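Nucleocapsid (Crimean-congo hemorrhagic fever virus, PDB 4AKL) binds single- and double-stranded RNA, including the panhandle formed by the genome ends, and probably packages the viral genome. Local coordinates at residues 108-113 with 310-315; 322-327 with 390-395; 61-66 with 435-440. All blocks are in the same frame, centred on the assembly; numbering follows the deposited sequence. Where two conformers were deposited one is given.

Interaction 1. Residues 108-113 with 310-315; sequences ESYIEL and SYYWLY. Unlike the reference sequence in segment 108-113: Ile111 (reference Thr).
Tyr110 and Tyr312 meet across this contact through their aromatic side chains. The backbones stay well apart: the nearest CA atoms, those of Tyr110 and Trp313, are 11.2 Å from each other. Long aromatic side chains bridge the gap. Tyr110 can be followed from its backbone outward. Its CB points toward helix 306-316. The first torsion turns CG away from the backbone N (chi1 -167°), and this extends the ring across the gap. Along one side of the ring, CD1 comes first. It lies 3.7 Å from Tyr312 OH and 4.1 Å from Tyr312 CE2. The next atom, CE1, is also 4.1 Å from Tyr312 CE2. At the tip, Tyr110 OH passes 4.4 Å from Trp313 NE1, but the two polar atoms do not bond to each other. Tyr110 OH is hydrogen-bonded to Leu362 O and Leu380 N, while Trp313 NE1 is hydrogen-bonded to Ala378 O.

Tyr312 reaches back from the other helix with a similar first torsion (chi1 175°). Tyr110 CD1 sits at the edge of the Tyr312 ring, near its plane, and not over its face. The two side chains run at a slant to each other. Tyr312 OH is hydrogen-bonded to Asp107 OD1, just before the short helix 110-113. Asp107 thus fixes the hydroxyl, and Trp106 packs edge-to-face with the ring. The Tyr110 hydroxyl is gripped by two backbone groups. The phenol rings therefore combine buried apolar contact with fixed polar ends. Such a tyrosine pair, with Trp313 beside it at the hydroxyl end of Tyr110, is typical of a helical protein core. Here it joins helix 110-113 to helix 306-316 in the helical fold of the nairovirus nucleocapsid.

Interaction 2. Residues 322-327 with 390-395; sequences ETFPTV and VCFGTI
The edge of the Phe324 ring is set against one face of the Phe392 ring. The pair joins the start of the helix 324-336 region to the end of helix 385-392. It is an offset edge-to-face pair, with ring centroids 5.1 Å apart and planes at 88°. The leading atoms are CE1 and CZ of Phe324. CE1 lies 3.5 Å from Phe392 CD1 and is displaced toward the rim of that ring. CZ is 3.8 Å from Phe392 CB, so the contact also takes in the base of the side chain.

The two conformations differ. In Phe324 the ring trans to the backbone N (chi1 171°) swings over to Phe392. In Phe392 a chi1 of -45° turns one face to Phe324 CE1 and CZ, while Cys391 CB lies over the centre of the other face. The ring is thus enclosed between Cys391 and Phe324. Tyr311 of helix 306-316 adds a further edge-to-face contact.

No hydrogen bond crosses between the two segments, though Phe392 O bonds to Ser328 OG just beyond. The pair itself depends on van der Waals contact and on the electrostatic attraction of ring C-H groups for an aromatic face.

Interaction 3. Residues 61-66 with 435-440; sequences SIYASA and EIQKTG
Tyr63 lies against Gln437 and Ile436 where helices 56-71 and 425-440 run side by side. The local axes are antiparallel, at 179°, and approach to 10.1 Å. The nearest CA atoms, those of Tyr63 and Gln437, are 6.7 Å apart.

The apolar contacts come first. Ile436 points toward the other helix and uses two branches. Its CD1 meets Ala66 CB at 3.8 Å. Its CG2 lies at the edge of the Tyr63 ring, 4.1 Å from Tyr63 CD1. Phe46 and Val47 of helix 45-52 also touch Ile436, and Phe46 touches Ala66. A third helix thus packs onto this apolar side.

The second kind is ring against aliphatic chain. A chi1 of 175° swings the Tyr63 ring over to Gln437. Gln437 has two conformers, and one of them is described here. In it Tyr63 CE1 lies 3.2 Å from Gln437 CG, a short approach that is doubtful. This conformer is extended beyond CG and runs past the ring at a slant.

Polar groups complete the account. In the same conformer Gln437 OE1 is 3.4 Å from Tyr63 OH and is hydrogen-bonded to Ser451 OG. Within each helix a hydroxyl bonds back to a carbonyl one turn earlier: Ser65 OG to Ser61 O, and Thr439 OG1 to Glu435 O. In both cases the backbone N of the same residue reaches that oxygen from the opposite face of the carbonyl plane. Gly440 O accepts a hydrogen bond from Lys59 NZ, a further link between the two helices.

Antiparallel helices aligned this closely are typical of helix-bundle packing. Here they meet through Ile436 with Ala66 and through Tyr63 with Gln437, and they join the early and late parts of the nucleocapsid chain.

How the interactions relate
All three contacts are largely buried, but their surroundings differ. Helix 306-316 belongs to interaction 1 and also packs on Phe392 of interaction 2, so the two contacts touch directly. Different residues of that helix serve them: Tyr312 and Trp313 face Tyr110, while Ser310 and Leu314 are among those that reach Phe392. Interaction 1 is framed by hydrogen bonds to outside groups, whereas the rings of interaction 2 are wholly apolar. Interaction 3 stands apart, its centre about 31 Å from that of interaction 1 and 27 Å from that of interaction 2. It mixes aliphatic contacts with a partly exposed tyrosine ring against a glutamine chain. Along the chain, it closes a long loop that contains both other contacts.

Interaction 1. Residues 108-113 with 310-315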
loop_
_atom_site.group_PDB
_atom_site.type_symbol
_atom_site.label_atom_id
_atom_site.label_comp_id
_atom_site.label_asym_id
_atom_site.label_seq_id
_atom_site.Cartn_x
_atom_site.Cartn_y
_atom_site.Cartn_z
ATOM N N GLU A 108 1.606 -12.847 13.755
ATOM C CA GLU A 108 1.142 -13.628 14.915
ATOM C C GLU A 108 -0.142 -13.038 15.559
ATOM O O GLU A 108 -0.758 -13.646 16.445
ATOM C CB GLU A 108 2.275 -13.788 15.958
ATOM C CG GLU A 108 3.307 -14.819 15.517
ATOM C CD GLU A 108 4.370 -15.134 16.594
ATOM O OE1 GLU A 108 4.383 -14.524 17.699
ATOM O OE2 GLU A 108 5.211 -16.023 16.312
ATOM N N SER A 109 -0.535 -11.859 15.098
ATOM C CA SER A 109 -1.764 -11.200 15.550
ATOM C C SER A 109 -2.815 -11.183 14.454
ATOM O O SER A 109 -3.776 -10.468 14.599
ATOM C CB SER A 109 -1.454 -9.761 15.989
ATOM O OG SER A 109 -0.757 -9.827 17.208
ATOM N N TYR A 110 -2.629 -11.986 13.390
ATOM C CA TYR A 110 -3.537 -11.995 12.252
ATOM C C TYR A 110 -5.000 -12.127 12.722
ATOM O O TYR A 110 -5.846 -11.420 12.232
ATOM C CB TYR A 110 -3.212 -13.078 11.206
ATOM C CG TYR A 110 -3.994 -12.811 9.939
ATOM C CD1 TYR A 110 -3.486 -11.976 8.941
ATOM C CD2 TYR A 110 -5.296 -13.353 9.761
ATOM C CE1 TYR A 110 -4.239 -11.700 7.768
ATOM C CE2 TYR A 110 -6.032 -13.083 8.645
ATOM C CZ TYR A 110 -5.505 -12.258 7.638
ATOM O OH TYR A 110 -6.244 -12.011 6.531
ATOM N N ILE A 111 -5.265 -13.010 13.664
ATOM C CA ILE A 111 -6.612 -13.278 14.125
ATOM C C ILE A 111 -7.263 -11.966 14.667
ATOM O O ILE A 111 -8.426 -11.675 14.398
ATOM C CB ILE A 111 -6.564 -14.447 15.150
ATOM C CG1 ILE A 111 -6.198 -15.767 14.416
ATOM C CG2 ILE A 111 -7.848 -14.609 15.874
ATOM C CD1 ILE A 111 -5.784 -16.964 15.453
ATOM N N GLU A 112 -6.495 -11.184 15.444
ATOM C CA GLU A 112 -6.964 -9.919 15.973
ATOM C C GLU A 112 -7.143 -8.876 14.896
ATOM O O GLU A 112 -8.062 -8.047 14.988
ATOM C CB GLU A 112 -5.996 -9.397 17.037
ATOM C CG GLU A 112 -6.442 -8.156 17.701
ATOM C CD GLU A 112 -5.577 -7.779 18.908
ATOM O OE1 GLU A 112 -4.356 -8.049 18.919
ATOM O OE2 GLU A 112 -6.130 -7.214 19.819
ATOM N N LEU A 113 -6.284 -8.892 13.891
ATOM C CA LEU A 113 -6.331 -7.878 12.827
ATOM C C LEU A 113 -7.516 -8.084 11.859
ATOM O O LEU A 113 -7.927 -7.175 11.144
ATOM C CB LEU A 113 -4.953 -7.782 12.089
ATOM C CG LEU A 113 -3.719 -7.239 12.869
ATOM C CD1 LEU A 113 -2.422 -7.316 11.964
ATOM C CD2 LEU A 113 -3.911 -5.816 13.389
ATOM N N SER A 310 0.085 -9.842 -1.469
ATOM C CA SER A 310 -0.343 -11.017 -2.191
ATOM C C SER A 310 0.487 -12.289 -1.890
ATOM O O SER A 310 -0.087 -13.390 -1.798
ATOM C CB SER A 310 -0.466 -10.732 -3.703
ATOM O OG SER A 310 -1.602 -9.828 -3.932
ATOM N N TYR A 311 1.807 -12.125 -1.725
ATOM C CA TYR A 311 2.690 -13.240 -1.415
ATOM C C TYR A 311 2.493 -13.697 0.053
ATOM O O TYR A 311 2.570 -14.915 0.358
ATOM C CB TYR A 311 4.161 -12.890 -1.722
ATOM C CG TYR A 311 4.574 -13.387 -3.085
ATOM C CD1 TYR A 311 4.949 -14.689 -3.266
ATOM C CD2 TYR A 311 4.545 -12.562 -4.198
ATOM C CE1 TYR A 311 5.320 -15.172 -4.526
ATOM C CE2 TYR A 311 4.903 -13.026 -5.451
ATOM C CZ TYR A 311 5.285 -14.330 -5.609
ATOM O OH TYR A 311 5.600 -14.773 -6.843
ATOM N N TYR A 312 2.224 -12.744 0.943
ATOM C CA TYR A 312 1.919 -13.069 2.306
ATOM C C TYR A 312 0.683 -14.002 2.368
ATOM O O TYR A 312 0.658 -14.967 3.148
ATOM C CB TYR A 312 1.680 -11.805 3.105
ATOM C CG TYR A 312 1.251 -12.071 4.499
ATOM C CD1 TYR A 312 2.095 -12.730 5.387
ATOM C CD2 TYR A 312 -0.005 -11.674 4.952
ATOM C CE1 TYR A 312 1.702 -12.997 6.707
ATOM C CE2 TYR A 312 -0.416 -11.945 6.297
ATOM C CZ TYR A 312 0.433 -12.593 7.152
ATOM O OH TYR A 312 0.041 -12.868 8.459
ATOM N N TRP A 313 -0.330 -13.722 1.536
ATOM C CA TRP A 313 -1.561 -14.517 1.562
ATOM C C TRP A 313 -1.308 -15.894 1.007
ATOM O O TRP A 313 -1.836 -16.869 1.543
ATOM C CB TRP A 313 -2.736 -13.797 0.855
ATOM C CG TRP A 313 -3.135 -12.515 1.583
ATOM C CD1 TRP A 313 -3.164 -12.315 2.960
ATOM C CD2 TRP A 313 -3.504 -11.281 0.998
ATOM N NE1 TRP A 313 -3.557 -11.039 3.246
ATOM C CE2 TRP A 313 -3.772 -10.375 2.057
ATOM C CE3 TRP A 313 -3.658 -10.849 -0.321
ATOM C CZ2 TRP A 313 -4.174 -9.088 1.838
ATOM C CZ3 TRP A 313 -4.048 -9.565 -0.542
ATOM C CH2 TRP A 313 -4.306 -8.686 0.532
ATOM N N LEU A 314 -0.506 -15.986 -0.045
ATOM C CA LEU A 314 -0.063 -17.287 -0.504
ATOM C C LEU A 314 0.628 -18.068 0.613
ATOM O O LEU A 314 0.280 -19.225 0.875
ATOM C CB LEU A 314 0.904 -17.160 -1.634
ATOM C CG LEU A 314 0.496 -16.616 -2.972
ATOM C CD1 LEU A 314 1.718 -16.774 -3.906
ATOM C CD2 LEU A 314 -0.765 -17.329 -3.540
ATOM N N TYR A 315 1.574 -17.423 1.290
ATOM C CA TYR A 315 2.268 -18.059 2.408
ATOM C C TYR A 315 1.260 -18.524 3.473
ATOM O O TYR A 315 1.246 -19.697 3.823
ATOM C CB TYR A 315 3.364 -17.131 2.945
ATOM C CG TYR A 315 3.783 -17.427 4.306
ATOM C CD1 TYR A 315 4.696 -18.469 4.575
ATOM C CD2 TYR A 315 3.303 -16.696 5.351
ATOM C CE1 TYR A 315 5.104 -18.734 5.912
ATOM C CE2 TYR A 315 3.700 -16.971 6.672
ATOM C CZ TYR A 315 4.593 -17.982 6.932
ATOM O OH TYR A 315 4.965 -18.222 8.257
#

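Interaction 2. Residues 322-327 with 390-395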
loop_
_atom_site.group_PDB
_atom_site.type_symbol
_atom_site.label_atom_id
_atom_site.label_comp_id
_atom_site.label_asym_id
_atom_site.label_seq_id
_atom_site.Cartn_x
_atom_site.Cartn_y
_atom_site.Cartn_z
ATOM N N GLU A 322 4.730 -25.680 -6.102
ATOM C CA GLU A 322 4.067 -26.721 -6.896
ATOM C C GLU A 322 2.545 -26.539 -7.018
ATOM O O GLU A 322 1.999 -26.884 -8.028
ATOM C CB GLU A 322 4.456 -28.137 -6.404
ATOM C CG GLU A 322 5.944 -28.499 -6.688
ATOM C CD GLU A 322 6.928 -27.721 -5.783
ATOM O OE1 GLU A 322 6.577 -27.405 -4.599
ATOM O OE2 GLU A 322 8.042 -27.394 -6.253
ATOM N N THR A 323 1.871 -26.002 -6.010
ATOM C CA THR A 323 0.426 -25.748 -6.118
ATOM C C THR A 323 0.101 -24.351 -6.627
ATOM O O THR A 323 -1.066 -24.062 -6.941
ATOM C CB THR A 323 -0.272 -25.950 -4.771
ATOM O OG1 THR A 323 0.341 -25.127 -3.790
ATOM C CG2 THR A 323 -0.150 -27.418 -4.329
ATOM N N PHE A 324 1.116 -23.478 -6.730
ATOM C CA PHE A 324 0.872 -22.077 -7.180
ATOM C C PHE A 324 0.130 -21.964 -8.494
ATOM O O PHE A 324 -0.747 -21.128 -8.608
ATOM C CB PHE A 324 2.186 -21.282 -7.269
ATOM C CG PHE A 324 2.024 -19.951 -7.912
ATOM C CD1 PHE A 324 1.562 -18.864 -7.181
ATOM C CD2 PHE A 324 2.288 -19.780 -9.254
ATOM C CE1 PHE A 324 1.390 -17.625 -7.793
ATOM C CE2 PHE A 324 2.120 -18.540 -9.855
ATOM C CZ PHE A 324 1.687 -17.493 -9.135
ATOM N N PRO A 325 0.458 -22.820 -9.497
ATOM C CA PRO A 325 -0.242 -22.666 -10.775
ATOM C C PRO A 325 -1.789 -22.805 -10.713
ATOM O O PRO A 325 -2.495 -22.214 -11.549
ATOM C CB PRO A 325 0.360 -23.782 -11.634
ATOM C CG PRO A 325 1.694 -24.062 -10.984
ATOM C CD PRO A 325 1.398 -23.948 -9.546
ATOM N N THR A 326 -2.287 -23.544 -9.734
ATOM C CA THR A 326 -3.752 -23.645 -9.467
ATOM C C THR A 326 -4.342 -22.358 -8.841
ATOM O O THR A 326 -5.558 -22.009 -9.054
ATOM C CB THR A 326 -4.063 -24.882 -8.590
ATOM O OG1 THR A 326 -3.650 -24.637 -7.247
ATOM C CG2 THR A 326 -3.340 -26.155 -9.131
ATOM N N VAL A 327 -3.523 -21.620 -8.064
ATOM C CA VAL A 327 -3.992 -20.330 -7.535
ATOM C C VAL A 327 -4.127 -19.368 -8.710
ATOM O O VAL A 327 -5.115 -18.668 -8.870
ATOM C CB VAL A 327 -3.034 -19.722 -6.491
ATOM C CG1 VAL A 327 -3.539 -18.383 -6.046
ATOM C CG2 VAL A 327 -2.871 -20.661 -5.280
ATOM N N VAL A 390 -4.341 -9.364 -9.877
ATOM C CA VAL A 390 -3.430 -8.643 -10.764
ATOM C C VAL A 390 -1.999 -9.227 -10.726
ATOM O O VAL A 390 -1.306 -9.233 -11.729
ATOM C CB VAL A 390 -3.429 -7.102 -10.520
ATOM C CG1 VAL A 390 -2.771 -6.753 -9.191
ATOM C CG2 VAL A 390 -2.758 -6.401 -11.656
ATOM N N CYS A 391 -1.565 -9.763 -9.585
ATOM C CA CYS A 391 -0.224 -10.364 -9.536
ATOM C C CYS A 391 -0.052 -11.721 -10.222
ATOM O O CYS A 391 0.976 -11.995 -10.863
ATOM C CB CYS A 391 0.176 -10.532 -8.082
ATOM S SG CYS A 391 0.292 -9.087 -7.070
ATOM N N PHE A 392 -1.067 -12.598 -10.037
ATOM C CA PHE A 392 -0.981 -14.030 -10.397
ATOM C C PHE A 392 -2.062 -14.517 -11.354
ATOM O O PHE A 392 -2.007 -15.679 -11.793
ATOM C CB PHE A 392 -1.111 -14.907 -9.153
ATOM C CG PHE A 392 -0.296 -14.450 -7.962
ATOM C CD1 PHE A 392 1.045 -14.150 -8.078
ATOM C CD2 PHE A 392 -0.871 -14.372 -6.716
ATOM C CE1 PHE A 392 1.763 -13.754 -6.975
ATOM C CE2 PHE A 392 -0.145 -13.962 -5.617
ATOM C CZ PHE A 392 1.147 -13.668 -5.755
ATOM N N GLY A 393 -3.025 -13.656 -11.678
ATOM C CA GLY A 393 -4.181 -14.058 -12.450
ATOM C C GLY A 393 -4.461 -13.477 -13.807
ATOM O O GLY A 393 -5.432 -13.871 -14.403
ATOM N N THR A 394 -3.633 -12.557 -14.301
ATOM C CA THR A 394 -3.824 -12.028 -15.654
ATOM C C THR A 394 -3.209 -12.964 -16.655
ATOM O O THR A 394 -3.577 -12.952 -17.846
ATOM C CB THR A 394 -3.225 -10.647 -15.822
ATOM O OG1 THR A 394 -1.782 -10.721 -15.771
ATOM C CG2 THR A 394 -3.766 -9.669 -14.752
ATOM N N ILE A 395 -2.262 -13.763 -16.187
ATOM C CA ILE A 395 -1.631 -14.834 -16.967
ATOM C C ILE A 395 -1.737 -16.146 -16.166
ATOM O O ILE A 395 -1.216 -16.218 -15.063
ATOM C CB ILE A 395 -0.131 -14.545 -17.196
ATOM C CG1 ILE A 395 0.136 -13.173 -17.882
ATOM C CG2 ILE A 395 0.451 -15.602 -18.008
ATOM C CD1 ILE A 395 1.643 -12.751 -17.928
#

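Interaction 3. Residues 61-66 with 435-440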
loop_
_atom_site.group_PDB
_atom_site.type_symbol
_atom_site.label_atom_id
_atom_site.label_comp_id
_atom_site.label_asym_id
_atom_site.label_seq_id
_atom_site.Cartn_x
_atom_site.Cartn_y
_atom_site.Cartn_z
ATOM N N SER A 61 -23.691 -6.905 -10.771
ATOM C CA SER A 61 -23.343 -7.557 -12.009
ATOM C C SER A 61 -22.926 -6.548 -13.116
ATOM O O SER A 61 -21.925 -6.768 -13.828
ATOM C CB SER A 61 -24.537 -8.412 -12.455
ATOM O OG SER A 61 -24.331 -8.964 -13.744
ATOM N N ILE A 62 -23.692 -5.455 -13.246
ATOM C CA ILE A 62 -23.374 -4.398 -14.223
ATOM C C ILE A 62 -21.997 -3.791 -13.899
ATOM O O ILE A 62 -21.111 -3.662 -14.775
ATOM C CB ILE A 62 -24.448 -3.297 -14.269
ATOM C CG1 ILE A 62 -25.778 -3.870 -14.800
ATOM C CG2 ILE A 62 -23.981 -2.135 -15.146
ATOM C CD1 ILE A 62 -27.087 -3.101 -14.321
ATOM N N TYR A 63 -21.814 -3.455 -12.631
ATOM C CA TYR A 63 -20.551 -2.850 -12.186
ATOM C C TYR A 63 -19.383 -3.814 -12.355
ATOM O O TYR A 63 -18.297 -3.390 -12.768
ATOM C CB TYR A 63 -20.602 -2.364 -10.753
ATOM C CG TYR A 63 -19.258 -1.876 -10.326
ATOM C CD1 TYR A 63 -18.793 -0.607 -10.689
ATOM C CD2 TYR A 63 -18.422 -2.686 -9.574
ATOM C CE1 TYR A 63 -17.505 -0.173 -10.290
ATOM C CE2 TYR A 63 -17.165 -2.263 -9.179
ATOM C CZ TYR A 63 -16.704 -1.011 -9.534
ATOM O OH TYR A 63 -15.443 -0.634 -9.106
ATOM N N ALA A 64 -19.597 -5.091 -12.021
ATOM C CA ALA A 64 -18.533 -6.078 -12.147
ATOM C C ALA A 64 -18.194 -6.285 -13.623
ATOM O O ALA A 64 -17.050 -6.464 -13.935
ATOM C CB ALA A 64 -18.897 -7.410 -11.437
ATOM N N SER A 65 -19.171 -6.229 -14.521
ATOM C CA SER A 65 -18.911 -6.370 -15.972
ATOM C C SER A 65 -18.131 -5.187 -16.514
ATOM O O SER A 65 -17.241 -5.368 -17.358
ATOM C CB SER A 65 -20.200 -6.474 -16.808
ATOM O OG SER A 65 -20.932 -7.614 -16.510
ATOM N N ALA A 66 -18.478 -3.988 -16.059
ATOM C CA ALA A 66 -17.748 -2.777 -16.446
ATOM C C ALA A 66 -16.267 -2.875 -16.051
ATOM O O ALA A 66 -15.412 -2.541 -16.805
ATOM C CB ALA A 66 -18.361 -1.527 -15.805
ATOM N N GLU A 435 -18.435 7.012 -12.123
ATOM C CA GLU A 435 -19.744 7.454 -12.553
ATOM C C GLU A 435 -20.686 6.271 -12.535
ATOM O O GLU A 435 -21.815 6.364 -12.059
ATOM C CB GLU A 435 -19.676 8.157 -13.916
ATOM C CG GLU A 435 -18.913 9.543 -13.826
ATOM C CD GLU A 435 -18.538 10.160 -15.186
ATOM O OE1 GLU A 435 -18.315 9.414 -16.181
ATOM O OE2 GLU A 435 -18.464 11.409 -15.266
ATOM N N ILE A 436 -20.201 5.132 -13.011
ATOM C CA ILE A 436 -20.988 3.903 -12.979
ATOM C C ILE A 436 -21.340 3.492 -11.530
ATOM O O ILE A 436 -22.534 3.184 -11.247
ATOM C CB ILE A 436 -20.289 2.773 -13.728
ATOM C CG1 ILE A 436 -20.222 3.077 -15.214
ATOM C CG2 ILE A 436 -21.008 1.438 -13.537
ATOM C CD1 ILE A 436 -19.256 2.193 -15.933
ATOM N N GLN A 437 -20.358 3.481 -10.619
ATOM C CA GLN A 437 -20.635 3.171 -9.186
ATOM C C GLN A 437 -21.673 4.141 -8.641
ATOM O O GLN A 437 -22.596 3.730 -7.876
ATOM C CB GLN A 437 -19.417 3.258 -8.222
ATOM C CG GLN A 437 -18.137 2.492 -8.587
ATOM C CD GLN A 437 -16.972 2.593 -7.532
ATOM O OE1 GLN A 437 -15.717 2.537 -7.867
ATOM N NE2 GLN A 437 -17.382 2.695 -6.254
ATOM N N LYS A 438 -21.532 5.407 -9.002
ATOM C CA LYS A 438 -22.373 6.451 -8.466
ATOM C C LYS A 438 -23.826 6.351 -8.925
ATOM O O LYS A 438 -24.734 6.665 -8.153
ATOM C CB LYS A 438 -21.802 7.817 -8.868
ATOM C CG LYS A 438 -22.428 8.972 -8.172
ATOM C CD LYS A 438 -21.535 10.271 -8.245
ATOM C CE LYS A 438 -21.891 11.259 -9.338
ATOM N NZ LYS A 438 -22.340 12.603 -8.777
ATOM N N THR A 439 -24.032 5.939 -10.175
ATOM C CA THR A 439 -25.365 5.763 -10.748
ATOM C C THR A 439 -26.167 4.730 -9.957
ATOM O O THR A 439 -27.352 4.926 -9.677
ATOM C CB THR A 439 -25.275 5.297 -12.219
ATOM O OG1 THR A 439 -24.590 6.271 -12.985
ATOM C CG2 THR A 439 -26.615 5.093 -12.809
ATOM N N GLY A 440 -25.510 3.651 -9.591
ATOM C CA GLY A 440 -26.156 2.529 -8.958
ATOM C C GLY A 440 -26.168 2.451 -7.442
ATOM O O GLY A 440 -26.983 1.702 -6.890
#